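Local coordinates for protein phospho-furanose lactonase (Mycoplasma synoviae, PDB 3OVG) that hydrolyses 1,4-lactones, among them D-xylono-1,4-lactone 5-phosphate and L-arabino-1,4-lactone 5-phosphate, at a centre of two zinc ions, at residues P184-T189 with Q213-N218; T236-G241 with H268-L273; F29-G34 with I41-L46; G34-E39 with P72-D77; S112-V117 with D164-K169. All coordinates share one frame; numbering follows the deposited sequence.

Contact 1. Residues P184-T189 with Q213-N218; sequences PILVHT and QISHLN. With ZN (zinc ion), chain H.
The imidazoles of His188 and His216 meet obliquely, planes at 76°, with one zinc ion bound between them. The metal takes His188 ND1 and His216 NE2, both at 2.4 Å, together with water 1 and the carbamate of Lys155. Those two nitrogens lie close because they share the ion, not through a hydrogen bond. One face of the His216 ring has Ser215 CB over its centre, while its rim carbon CD2 comes to 3.2 Å from Thr189 O, close to the ring plane. On the far side from the metal, His216 ND1 is bonded to Asp240 OD2, a second-shell carboxylate that would fix the ring's rotation and may make it a stronger zinc donor.

Behind this site the backbones pair in parallel. Ser215 N gives a nearly straight bond to Val187 O, 2.7 Å. Beyond it Thr189 N reaches Ser215 O only weakly, and the hydroxyl takes over: chi1 of 62° sets OG1 between the backbone N and carbonyl carbon, from where it donates to Ser215 O at 2.9 Å. The Thr189 methyl CG2 packs tightly on Ile214 CG2, 3.4 Å.

Strands 185-190 and 212-215 are neighbours in the phosphotriesterase-type TIM barrel, joined through helix 195-205 as a beta-alpha-beta crossover; Val187 packs on that helix and on helix 165-181, and Gln213 and Ser215 lean on strand 236-239.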
# COMPACT_ATOMS: atom_id res chain seq x y z
N PRO A 184 11.59 10.94 38.21
CA PRO A 184 12.00 9.71 37.52
C PRO A 184 11.97 9.87 36.00
O PRO A 184 11.45 10.87 35.45
CB PRO A 184 10.96 8.67 37.96
CG PRO A 184 9.93 9.37 38.78
CD PRO A 184 10.31 10.82 38.92
N ILE A 185 12.56 8.88 35.33
CA ILE A 185 12.72 8.85 33.88
C ILE A 185 12.26 7.47 33.46
O ILE A 185 12.59 6.48 34.13
CB ILE A 185 14.24 9.01 33.52
CG1 ILE A 185 14.77 10.41 33.88
CG2 ILE A 185 14.50 8.70 32.07
CD1 ILE A 185 16.26 10.55 33.73
N LEU A 186 11.46 7.39 32.40
CA LEU A 186 11.29 6.10 31.73
C LEU A 186 11.56 6.23 30.22
O LEU A 186 11.04 7.14 29.56
CB LEU A 186 9.91 5.50 32.00
CG LEU A 186 9.61 4.13 31.33
CD1 LEU A 186 8.72 3.20 32.19
CD2 LEU A 186 8.99 4.30 29.93
N VAL A 187 12.40 5.35 29.70
CA VAL A 187 12.71 5.35 28.26
C VAL A 187 12.12 4.16 27.48
O VAL A 187 12.30 3.01 27.87
CB VAL A 187 14.22 5.44 28.01
CG1 VAL A 187 14.51 5.67 26.49
CG2 VAL A 187 14.82 6.62 28.82
N HIS A 188 11.39 4.46 26.39
CA HIS A 188 10.91 3.47 25.41
C HIS A 188 12.07 3.06 24.52
O HIS A 188 12.65 3.91 23.85
CB HIS A 188 9.77 4.08 24.54
CG HIS A 188 9.65 3.49 23.16
ND1 HIS A 188 8.57 2.74 22.74
CD2 HIS A 188 10.48 3.55 22.08
CE1 HIS A 188 8.74 2.35 21.49
NE2 HIS A 188 9.89 2.84 21.06
N THR A 189 12.45 1.78 24.50
CA THR A 189 13.38 1.32 23.47
C THR A 189 12.55 0.60 22.41
O THR A 189 11.45 0.14 22.71
CB THR A 189 14.47 0.39 24.02
OG1 THR A 189 13.87 -0.79 24.56
CG2 THR A 189 15.27 1.11 25.12
N GLN A 213 14.04 4.02 34.51
CA GLN A 213 13.51 2.78 33.95
C GLN A 213 13.67 2.72 32.43
O GLN A 213 13.52 3.75 31.71
CB GLN A 213 12.03 2.66 34.26
CG GLN A 213 11.71 2.27 35.69
CD GLN A 213 10.22 2.33 35.95
OE1 GLN A 213 9.67 3.42 36.19
NE2 GLN A 213 9.54 1.17 35.89
N ILE A 214 13.97 1.52 31.94
CA ILE A 214 14.02 1.30 30.51
C ILE A 214 12.98 0.26 30.08
O ILE A 214 13.01 -0.88 30.54
CB ILE A 214 15.42 0.89 30.03
CG1 ILE A 214 16.46 1.96 30.41
CG2 ILE A 214 15.41 0.71 28.50
CD1 ILE A 214 17.83 1.69 29.80
N SER A 215 12.06 0.66 29.20
CA SER A 215 10.92 -0.20 28.83
C SER A 215 11.20 -1.04 27.58
O SER A 215 12.08 -0.70 26.78
CB SER A 215 9.66 0.66 28.60
OG SER A 215 8.82 0.67 29.74
N HIS A 216 10.41 -2.11 27.43
CA HIS A 216 10.35 -3.00 26.26
C HIS A 216 11.52 -3.97 26.02
O HIS A 216 11.64 -4.53 24.93
CB HIS A 216 10.07 -2.24 24.97
CG HIS A 216 9.01 -1.21 25.12
ND1 HIS A 216 7.81 -1.46 25.74
CD2 HIS A 216 8.97 0.09 24.74
CE1 HIS A 216 7.09 -0.35 25.77
NE2 HIS A 216 7.77 0.60 25.15
N LEU A 217 12.33 -4.22 27.03
CA LEU A 217 13.42 -5.15 26.82
C LEU A 217 12.83 -6.54 26.54
O LEU A 217 13.50 -7.39 25.98
CB LEU A 217 14.35 -5.21 28.04
CG LEU A 217 15.49 -4.18 28.06
CD1 LEU A 217 16.49 -4.49 26.94
CD2 LEU A 217 14.96 -2.77 27.99
N ASN A 218 11.58 -6.76 26.95
CA ASN A 218 10.90 -8.03 26.65
C ASN A 218 10.86 -8.38 25.15
O ASN A 218 10.69 -9.55 24.77
CB ASN A 218 9.48 -8.01 27.24
CG ASN A 218 8.79 -6.69 26.96
OD1 ASN A 218 9.09 -5.68 27.60
ND2 ASN A 218 7.88 -6.69 25.96
ZN ZN H . 6.60 2.42 24.14
O HOH W 1 4.49 1.12 24.23

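Contact 2. Residues T236-G241 with H268-L273; sequences TLCFDG and HITLSL
Ser272 turns its CB toward strand 236-239, and that carbon lies 3.7 Å from Phe239 O and 3.8 Å from Cys238 SG. Its chi1 of 66° puts OG on the side of both the backbone N and C, where it donates to Phe239 O at 2.8 Å. The hydroxyl arrives from above the carbonyl plane, with a C=O...OG angle of only 104°. The same OG touches Asp240 CB at 3.3 Å and accepts from water 2, which has Cys238 O and Asp240 OD2 as further, weak acceptors and can serve only two of the three at a time. The stronger partner of that carboxylate oxygen is His216 ND1, so Asp240 stands directly behind a zinc ligand.

Farther back the two chains run parallel, with Leu237 N bonded to His268 O, Thr270 N to Leu237 O and Phe239 N to Thr270 O. These are strands 236-239 and 269-271 of the TIM barrel, linked by helix 250-262 in a beta-alpha-beta unit. On the face carrying Leu237, Phe239 and Ile269, the methyl CG2 of Ile269 comes to the edge of the Phe239 ring, 3.8 Å from CD2 and in the ring plane. Phe239 and Ile269 also pack against helix 250-262. On the other face Thr270 OG1 sits 3.3 Å from Cys238 CB and is bonded to Gln213 NE2, a polar tie from strand 269-271 to strand 212-215 that reaches past the strand between them, while the methyls Thr236 CG2 and Thr270 CG2 touch. Past the strand ends, water 3 joins Gly241 N to Leu273 O, accepting from the first and donating to the second.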
# COMPACT_ATOMS: atom_id res chain seq x y z
N THR A 236 16.83 0.18 35.93
CA THR A 236 15.75 -0.81 36.16
C THR A 236 15.08 -1.08 34.80
O THR A 236 14.83 -0.15 33.99
CB THR A 236 14.74 -0.27 37.21
OG1 THR A 236 15.42 -0.10 38.46
CG2 THR A 236 13.50 -1.17 37.39
N LEU A 237 14.85 -2.36 34.53
CA LEU A 237 14.17 -2.79 33.31
C LEU A 237 12.68 -2.88 33.61
O LEU A 237 12.27 -3.61 34.49
CB LEU A 237 14.71 -4.17 32.83
CG LEU A 237 16.24 -4.23 32.64
CD1 LEU A 237 16.76 -5.57 32.09
CD2 LEU A 237 16.73 -3.03 31.78
N CYS A 238 11.87 -2.08 32.90
CA CYS A 238 10.41 -2.17 33.00
C CYS A 238 9.90 -3.09 31.90
O CYS A 238 9.85 -2.72 30.75
CB CYS A 238 9.74 -0.80 32.87
SG CYS A 238 7.93 -0.88 33.03
N PHE A 239 9.51 -4.31 32.26
CA PHE A 239 9.01 -5.22 31.25
C PHE A 239 7.54 -5.04 31.00
O PHE A 239 6.75 -4.99 31.94
CB PHE A 239 9.23 -6.68 31.70
CG PHE A 239 10.66 -7.08 31.70
CD1 PHE A 239 11.35 -7.23 30.50
CD2 PHE A 239 11.33 -7.29 32.90
CE1 PHE A 239 12.68 -7.62 30.49
CE2 PHE A 239 12.67 -7.66 32.89
CZ PHE A 239 13.34 -7.82 31.69
N ASP A 240 7.14 -5.03 29.73
CA ASP A 240 5.78 -5.45 29.42
C ASP A 240 5.92 -6.81 28.71
O ASP A 240 6.95 -7.46 28.87
CB ASP A 240 5.07 -4.40 28.58
CG ASP A 240 5.76 -4.18 27.27
OD1 ASP A 240 5.21 -4.64 26.25
OD2 ASP A 240 6.86 -3.57 27.25
N GLY A 241 4.91 -7.24 27.94
CA GLY A 241 4.97 -8.52 27.23
C GLY A 241 3.90 -9.57 27.54
O GLY A 241 3.57 -10.42 26.69
N HIS A 268 15.91 -4.76 40.30
CA HIS A 268 16.06 -3.99 39.07
C HIS A 268 15.02 -4.29 37.99
O HIS A 268 15.28 -4.07 36.81
CB HIS A 268 17.46 -4.17 38.53
CG HIS A 268 18.48 -3.60 39.44
ND1 HIS A 268 18.99 -2.33 39.27
CD2 HIS A 268 19.04 -4.10 40.57
CE1 HIS A 268 19.84 -2.08 40.25
NE2 HIS A 268 19.89 -3.13 41.05
N ILE A 269 13.84 -4.73 38.43
CA ILE A 269 12.80 -5.17 37.53
C ILE A 269 11.46 -4.57 37.93
O ILE A 269 11.03 -4.70 39.08
CB ILE A 269 12.68 -6.70 37.59
CG1 ILE A 269 14.02 -7.35 37.26
CG2 ILE A 269 11.54 -7.19 36.67
CD1 ILE A 269 13.97 -8.89 37.32
N THR A 270 10.77 -3.94 36.99
CA THR A 270 9.38 -3.63 37.25
C THR A 270 8.53 -4.28 36.17
O THR A 270 9.06 -4.84 35.20
CB THR A 270 9.14 -2.10 37.31
OG1 THR A 270 9.62 -1.52 36.11
CG2 THR A 270 9.88 -1.48 38.50
N LEU A 271 7.21 -4.22 36.35
CA LEU A 271 6.28 -4.85 35.42
C LEU A 271 5.25 -3.82 34.93
O LEU A 271 5.10 -2.76 35.53
CB LEU A 271 5.56 -6.02 36.08
CG LEU A 271 6.26 -7.39 36.09
CD1 LEU A 271 5.32 -8.42 36.71
CD2 LEU A 271 6.60 -7.78 34.65
N SER A 272 4.55 -4.16 33.86
CA SER A 272 3.64 -3.26 33.16
C SER A 272 2.87 -4.10 32.16
O SER A 272 3.28 -5.21 31.83
CB SER A 272 4.41 -2.17 32.43
OG SER A 272 5.20 -2.72 31.38
N LEU A 273 1.74 -3.59 31.68
CA LEU A 273 1.02 -4.23 30.59
C LEU A 273 1.25 -3.46 29.26
O LEU A 273 1.18 -4.03 28.16
CB LEU A 273 -0.48 -4.36 30.92
CG LEU A 273 -0.85 -5.61 31.73
CD1 LEU A 273 0.12 -6.73 31.35
CD2 LEU A 273 -0.79 -5.39 33.21
O HOH W 2 7.03 -1.32 29.69
O HOH W 3 2.04 -6.80 27.98

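Contact 3. Residues F29-G34 with I41-L46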
# COMPACT_ATOMS: atom_id res chain seq x y z
N PHE A 29 -4.55 4.68 29.08
CA PHE A 29 -6.00 4.60 29.07
C PHE A 29 -6.55 5.44 27.93
O PHE A 29 -7.32 4.96 27.10
CB PHE A 29 -6.57 5.06 30.41
CG PHE A 29 -6.40 4.06 31.51
CD1 PHE A 29 -7.01 2.82 31.44
CD2 PHE A 29 -5.63 4.36 32.62
CE1 PHE A 29 -6.85 1.86 32.48
CE2 PHE A 29 -5.47 3.43 33.65
CZ PHE A 29 -6.09 2.18 33.59
N ILE A 30 -6.15 6.72 27.92
CA ILE A 30 -6.55 7.64 26.87
C ILE A 30 -5.37 7.93 25.94
O ILE A 30 -4.29 8.34 26.39
CB ILE A 30 -7.05 8.96 27.49
CG1 ILE A 30 -8.17 8.67 28.51
CG2 ILE A 30 -7.48 9.93 26.37
CD1 ILE A 30 -9.46 8.16 27.88
N LYS A 31 -5.59 7.71 24.65
CA LYS A 31 -4.68 8.14 23.61
C LYS A 31 -5.53 8.96 22.66
O LYS A 31 -6.37 8.45 21.91
CB LYS A 31 -4.05 6.95 22.87
CG LYS A 31 -2.96 6.22 23.68
CD LYS A 31 -2.33 5.04 22.85
CE LYS A 31 -1.08 4.46 23.56
NZ LYS A 31 -0.28 3.54 22.65
N ASN A 32 -5.31 10.26 22.71
CA ASN A 32 -6.17 11.19 22.00
C ASN A 32 -5.46 11.70 20.74
O ASN A 32 -4.76 12.69 20.77
CB ASN A 32 -6.50 12.33 22.98
CG ASN A 32 -7.43 13.35 22.40
OD1 ASN A 32 -7.33 14.55 22.70
ND2 ASN A 32 -8.35 12.90 21.56
N GLY A 33 -5.65 11.01 19.62
CA GLY A 33 -4.98 11.40 18.39
C GLY A 33 -3.47 11.30 18.46
O GLY A 33 -2.91 10.54 19.26
N GLY A 34 -2.79 12.04 17.61
CA GLY A 34 -1.34 12.04 17.64
C GLY A 34 -0.79 11.11 16.59
O GLY A 34 -1.55 10.38 15.94
N ILE A 41 -5.70 2.72 13.56
CA ILE A 41 -6.90 3.18 14.28
C ILE A 41 -6.99 2.59 15.71
O ILE A 41 -7.51 3.27 16.62
CB ILE A 41 -8.18 2.87 13.49
CG1 ILE A 41 -9.41 3.53 14.13
CG2 ILE A 41 -8.37 1.35 13.37
CD1 ILE A 41 -9.25 5.06 14.35
N ASP A 42 -6.45 1.38 15.92
CA ASP A 42 -6.46 0.72 17.25
C ASP A 42 -5.72 1.51 18.37
O ASP A 42 -5.91 1.25 19.57
CB ASP A 42 -5.86 -0.69 17.17
CG ASP A 42 -6.80 -1.71 16.50
OD1 ASP A 42 -7.91 -1.34 16.01
OD2 ASP A 42 -6.41 -2.89 16.50
N PHE A 43 -4.85 2.42 17.97
CA PHE A 43 -4.17 3.29 18.92
C PHE A 43 -5.06 4.41 19.46
O PHE A 43 -4.72 5.07 20.44
CB PHE A 43 -2.88 3.84 18.34
CG PHE A 43 -1.80 2.82 18.21
CD1 PHE A 43 -1.20 2.27 19.35
CD2 PHE A 43 -1.40 2.37 16.96
CE1 PHE A 43 -0.20 1.29 19.24
CE2 PHE A 43 -0.40 1.40 16.84
CZ PHE A 43 0.20 0.86 17.97
N LEU A 44 -6.21 4.61 18.83
CA LEU A 44 -7.15 5.61 19.30
C LEU A 44 -8.01 5.05 20.42
O LEU A 44 -8.77 4.10 20.21
CB LEU A 44 -8.01 6.12 18.14
CG LEU A 44 -8.98 7.21 18.55
CD1 LEU A 44 -8.24 8.52 18.92
CD2 LEU A 44 -9.95 7.44 17.41
N MSE A 45 -7.89 5.63 21.61
CA MSE A 45 -8.55 5.14 22.82
C MSE A 45 -9.16 6.28 23.61
O MSE A 45 -8.45 7.02 24.33
CB MSE A 45 -7.54 4.36 23.71
CG MSE A 45 -6.80 3.28 22.94
SE MSE A 45 -5.33 2.37 23.93
CE MSE A 45 -6.38 1.71 25.45
N LEU A 46 -10.48 6.44 23.50
CA LEU A 46 -11.09 7.67 23.98
C LEU A 46 -12.15 7.48 25.04
O LEU A 46 -12.94 8.40 25.33
CB LEU A 46 -11.74 8.41 22.81
CG LEU A 46 -10.80 9.09 21.83
CD1 LEU A 46 -11.60 9.43 20.59
CD2 LEU A 46 -10.18 10.34 22.45
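Lys31 and selenomethionine Met45 form a single antiparallel bridge, a hydrogen-bonded pair that ties together the loops on the two sides of the short helix 35-39, beyond strand 22-25. Lys31 N donates to Met45 O at 3.0 Å and Met45 N to Lys31 O at 3.2 Å. Met45 O also receives a CA-H...O contact from Ile30.

The Lys31 side chain runs beside those of Phe43 and Met45 and points the same way. Its CB is close to Phe43 O, 3.1 Å, its CD is 4.2 Å from Met45 SE, and NZ ends 3.7 Å from Phe43 CD1, at a slant to the ring. The ammonium is gripped by partners outside the two segments, the carboxylate Glu36 OE1 and the carbonyl Gly276 O. In this TIM-barrel enzyme the loop follows directly on the zinc ligands His26 and His28, and the nearest atom of the Lys31 side chain is about 5 Å from a zinc ion. The Phe43 ring in turn makes a cation-pi contact with Arg277, a substrate-binding residue, which Asp42 holds by a salt bridge.

Away from the pocket, leucine methyls lie against polar atoms of the other segment. Leu44 CD1 rests against Lys31 O and Gly33 N, and Leu46 CD2 comes to 3.3 Å from Asn32 ND2. Tyr110 of the second subunit packs on Asn32, Leu44 and Leu46, and Phe29 O, 3.4 Å from Met45 CB, accepts from the Tyr284 hydroxyl.

Contact 4. Residues G34-E39 with P72-D77; sequences GPEVEE and PNVGRD
Pro35 and Val74 carry the contact. The proline CD sits 4.1 Å from Val74 CG2 and 3.5 Å from Asn73 O, and CG of the same ring also touches the valine methyl, so the ring crosses Val74 with its CG-CD side forward. Val74 CG1 lies anti to the backbone N (chi1 -179°), which leaves CG2 beside that nitrogen and facing the proline. The other methyl, CG1, is 4.3 Å from Glu36 CB. Next to the proline, the backbone itself comes close: Gly34 CA is 4.4 Å from Gly75 N, so backbone meets backbone here.

No direct hydrogen bond crosses between the segments. Water 4 stands between them instead, 2.8 Å from Glu36 OE1 and at a long, weak 3.4 Å from Val74 O. The stronger partner of that carboxylate oxygen is Lys31 NZ, in a salt bridge; the Glu36 side chain is about 6 Å from that of the zinc ligand His28, nearest atoms.

Farther out, a backbone bond between Asn32 and Gly75 joins the 72-77 loop to the chain just before Gly34, and Asp108 of the second subunit accepts from Gly34 N. Asp77 then caps the start of helix 78-88 and bridges to Lys80, while Arg76 pairs with Glu129. The contact thus sets the short, weakly bonded helix 35-39, which follows strand 22-25, against the loop leading from the adjacent barrel strand 63-68 into helix 78-88.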
# COMPACT_ATOMS: atom_id res chain seq x y z
N GLY A 34 -2.79 12.04 17.61
CA GLY A 34 -1.34 12.04 17.64
C GLY A 34 -0.79 11.11 16.59
O GLY A 34 -1.55 10.38 15.94
N PRO A 35 0.54 11.13 16.43
CA PRO A 35 1.24 10.37 15.37
C PRO A 35 1.00 8.86 15.45
O PRO A 35 0.98 8.20 14.42
CB PRO A 35 2.72 10.68 15.64
CG PRO A 35 2.74 11.96 16.41
CD PRO A 35 1.44 11.99 17.21
N GLU A 36 0.80 8.31 16.64
CA GLU A 36 0.66 6.86 16.72
C GLU A 36 -0.69 6.41 16.16
O GLU A 36 -0.80 5.37 15.50
CB GLU A 36 0.83 6.41 18.16
CG GLU A 36 1.36 5.04 18.30
CD GLU A 36 1.55 4.66 19.76
OE1 GLU A 36 1.00 5.37 20.63
OE2 GLU A 36 2.25 3.66 20.02
N VAL A 37 -1.73 7.19 16.42
CA VAL A 37 -3.05 6.88 15.89
C VAL A 37 -3.03 6.90 14.35
O VAL A 37 -3.75 6.13 13.68
CB VAL A 37 -4.10 7.87 16.45
CG1 VAL A 37 -5.37 7.83 15.61
CG2 VAL A 37 -4.37 7.54 17.90
N GLU A 38 -2.17 7.76 13.81
CA GLU A 38 -1.84 7.76 12.38
C GLU A 38 -1.42 6.39 11.81
O GLU A 38 -1.85 6.01 10.72
CB GLU A 38 -0.75 8.81 12.11
CG GLU A 38 -1.29 10.23 12.17
CD GLU A 38 -2.50 10.40 11.26
OE1 GLU A 38 -2.36 10.11 10.04
OE2 GLU A 38 -3.58 10.79 11.77
N GLU A 39 -0.61 5.64 12.56
CA GLU A 39 -0.18 4.31 12.11
C GLU A 39 -1.29 3.25 12.12
O GLU A 39 -1.29 2.32 11.30
CB GLU A 39 1.02 3.83 12.93
CG GLU A 39 2.15 4.86 12.93
CD GLU A 39 3.46 4.34 13.56
OE1 GLU A 39 3.39 3.50 14.48
OE2 GLU A 39 4.55 4.81 13.12
N PRO A 72 3.61 14.57 25.98
CA PRO A 72 2.58 15.56 25.58
C PRO A 72 2.10 15.43 24.13
O PRO A 72 0.91 15.53 23.86
CB PRO A 72 3.30 16.91 25.73
CG PRO A 72 4.57 16.65 26.47
CD PRO A 72 4.74 15.17 26.71
N ASN A 73 3.04 15.22 23.20
CA ASN A 73 2.71 15.34 21.78
C ASN A 73 2.26 14.03 21.15
O ASN A 73 1.95 14.00 19.98
CB ASN A 73 3.90 15.88 21.00
CG ASN A 73 4.36 17.24 21.52
OD1 ASN A 73 3.60 18.23 21.49
ND2 ASN A 73 5.59 17.30 21.98
N VAL A 74 2.25 12.95 21.92
CA VAL A 74 1.84 11.66 21.38
C VAL A 74 0.69 11.07 22.21
O VAL A 74 0.89 10.25 23.08
CB VAL A 74 3.06 10.73 21.23
CG1 VAL A 74 2.66 9.38 20.63
CG2 VAL A 74 4.07 11.40 20.32
N GLY A 75 -0.52 11.56 21.97
CA GLY A 75 -1.72 10.98 22.56
C GLY A 75 -2.20 11.41 23.94
O GLY A 75 -3.34 11.07 24.31
N ARG A 76 -1.39 12.18 24.66
CA ARG A 76 -1.67 12.51 26.06
C ARG A 76 -2.91 13.35 26.15
O ARG A 76 -3.10 14.32 25.38
CB ARG A 76 -0.49 13.25 26.70
CG ARG A 76 -0.56 13.30 28.22
CD ARG A 76 0.59 14.13 28.86
NE ARG A 76 0.40 15.57 28.63
CZ ARG A 76 1.22 16.54 29.03
NH1 ARG A 76 2.35 16.25 29.69
NH2 ARG A 76 0.90 17.83 28.74
N ASP A 77 -3.75 13.01 27.13
CA ASP A 77 -5.00 13.74 27.35
C ASP A 77 -5.10 14.02 28.85
O ASP A 77 -5.49 13.15 29.64
CB ASP A 77 -6.19 12.93 26.80
CG ASP A 77 -7.52 13.70 26.88
OD1 ASP A 77 -7.66 14.57 27.77
OD2 ASP A 77 -8.43 13.41 26.08
O HOH W 4 -0.42 7.76 21.17

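Contact 5. Residues S112-V117 with D164-K169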
# COMPACT_ATOMS: atom_id res chain seq x y z
N SER A 112 9.59 20.12 13.66
CA SER A 112 8.98 19.91 14.96
C SER A 112 9.75 20.71 16.02
O SER A 112 10.91 21.01 15.83
CB SER A 112 9.06 18.43 15.31
OG SER A 112 10.34 18.12 15.80
N TRP A 113 9.12 21.00 17.16
CA TRP A 113 9.82 21.79 18.20
C TRP A 113 11.00 21.00 18.81
O TRP A 113 12.01 21.59 19.21
CB TRP A 113 8.85 22.33 19.27
CG TRP A 113 8.33 21.35 20.31
CD1 TRP A 113 7.63 20.18 20.10
CD2 TRP A 113 8.46 21.48 21.73
NE1 TRP A 113 7.32 19.58 21.31
CE2 TRP A 113 7.82 20.37 22.32
CE3 TRP A 113 9.05 22.44 22.57
CZ2 TRP A 113 7.75 20.19 23.70
CZ3 TRP A 113 8.97 22.27 23.93
CH2 TRP A 113 8.33 21.16 24.49
N LEU A 114 10.89 19.68 18.84
CA LEU A 114 12.02 18.86 19.27
C LEU A 114 13.24 19.12 18.39
O LEU A 114 14.35 19.22 18.88
CB LEU A 114 11.68 17.37 19.25
CG LEU A 114 12.84 16.43 19.63
CD1 LEU A 114 13.37 16.86 20.95
CD2 LEU A 114 12.31 14.98 19.65
N ALA A 115 13.01 19.23 17.09
CA ALA A 115 14.11 19.39 16.15
C ALA A 115 14.70 20.78 16.25
O ALA A 115 15.91 20.95 16.21
CB ALA A 115 13.61 19.14 14.71
N VAL A 116 13.82 21.78 16.37
CA VAL A 116 14.19 23.17 16.14
C VAL A 116 14.51 23.99 17.39
O VAL A 116 15.34 24.90 17.37
CB VAL A 116 13.07 23.86 15.35
CG1 VAL A 116 13.15 25.34 15.51
CG2 VAL A 116 13.16 23.43 13.89
N VAL A 117 13.83 23.68 18.49
CA VAL A 117 13.98 24.48 19.72
C VAL A 117 15.22 24.10 20.54
O VAL A 117 15.48 22.91 20.74
CB VAL A 117 12.69 24.39 20.56
CG1 VAL A 117 12.84 25.10 21.93
CG2 VAL A 117 11.50 24.94 19.74
N ASP A 164 18.73 8.13 17.28
CA ASP A 164 18.71 9.25 16.36
C ASP A 164 19.24 10.49 17.07
O ASP A 164 19.05 10.65 18.27
CB ASP A 164 17.28 9.52 15.90
CG ASP A 164 17.21 10.59 14.87
OD1 ASP A 164 17.62 10.32 13.72
OD2 ASP A 164 16.79 11.72 15.24
N ARG A 165 19.86 11.39 16.33
CA ARG A 165 20.33 12.62 16.95
C ARG A 165 19.25 13.29 17.81
O ARG A 165 19.56 13.78 18.89
CB ARG A 165 20.85 13.59 15.89
CG ARG A 165 19.85 13.95 14.83
CD ARG A 165 20.57 14.80 13.77
NE ARG A 165 21.19 15.97 14.40
CZ ARG A 165 20.51 17.08 14.71
NH1 ARG A 165 19.22 17.15 14.45
NH2 ARG A 165 21.12 18.11 15.29
N LEU A 166 18.00 13.29 17.33
CA LEU A 166 16.89 13.93 18.06
C LEU A 166 16.48 13.18 19.34
O LEU A 166 15.92 13.76 20.28
CB LEU A 166 15.67 14.13 17.14
CG LEU A 166 15.53 15.54 16.53
CD1 LEU A 166 16.83 16.35 16.42
CD2 LEU A 166 14.71 15.60 15.24
N GLU A 167 16.77 11.90 19.36
CA GLU A 167 16.57 11.07 20.54
C GLU A 167 17.68 11.30 21.59
O GLU A 167 17.43 11.20 22.79
CB GLU A 167 16.44 9.59 20.11
CG GLU A 167 15.27 9.43 19.13
CD GLU A 167 15.15 8.05 18.46
OE1 GLU A 167 16.16 7.32 18.30
OE2 GLU A 167 14.04 7.75 18.04
N LEU A 168 18.91 11.55 21.15
CA LEU A 168 19.94 11.88 22.11
C LEU A 168 19.61 13.26 22.71
O LEU A 168 19.84 13.50 23.87
CB LEU A 168 21.33 11.88 21.46
CG LEU A 168 22.52 12.08 22.41
CD1 LEU A 168 22.48 11.03 23.49
CD2 LEU A 168 23.86 12.00 21.66
N LYS A 169 19.05 14.15 21.90
CA LYS A 169 18.54 15.44 22.39
C LYS A 169 17.45 15.23 23.46
O LYS A 169 17.45 15.87 24.51
CB LYS A 169 17.97 16.26 21.24
CG LYS A 169 17.68 17.72 21.63
CD LYS A 169 17.37 18.57 20.39
CE LYS A 169 16.98 19.97 20.80
NZ LYS A 169 16.53 20.74 19.63
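Lys169 reaches Leu114 and Val117 with a fully extended side chain: chi1 of -168° sets CG anti to the backbone N, and the later torsions stay near 180°. It projects from helix 165-181, one of the outer helices of the TIM barrel, which precedes strand 185-190. Its NZ thereby arrives at the C-terminal end of helix 113-116, where it donates to two backbone carbonyls; at the end of this one-turn helix they may help to stabilise the ammonium. The bonds run from NZ to Leu114 O, 2.8 Å, and to Val117 O, 2.7 Å; the second meets its carbonyl from above the plane, 36° out of it. Lys169 CE is itself 3.3 Å from Val117 O, and CD is 3.4 Å from Leu114 O.

Beside it Leu114 and Leu166 lie alongside one another, running opposite ways, CG to CG 4.2 Å, and Leu114 CD2 lies 3.9 Å from Leu166 O. Both helices begin with side-chain caps. Ser112 OG accepts from Ala115 N, while Asp164 and Glu167 make a capping box, Leu166 N giving to Asp164 OD2 and Asp164 N to Glu167 OE1. Interfaces flank the pair: Tyr137 of the second subunit packs on Val116 and Val117, and Lys290 of the third subunit makes a salt bridge with Asp164. At the N-terminal turn of the barrel helix, Leu166 CD2 sits 3.7 Å from Ala115 CB.

From the N terminus, contact 3 closes the first loop, bringing the chain after strand 22-25 back together on both sides of helix 35-39. Contact 4 opens before contact 3 has closed and shares Gly34 with it, so the two cross and tie that loop to the one after strand 63-68. Contact 5 follows, joining helix 113-116 to the barrel helix 165-181 across 46 residues; its Trp113 lies next to Asn73 of contact 4. Contacts 1 and 2 then come in series, each closing one beta-alpha-beta unit of the barrel. Strands 212-215 and 236-239 adjoin, and hydrogen bonds from Gln213 to Thr270 and from His216 to Asp240 connect contacts 1 and 2.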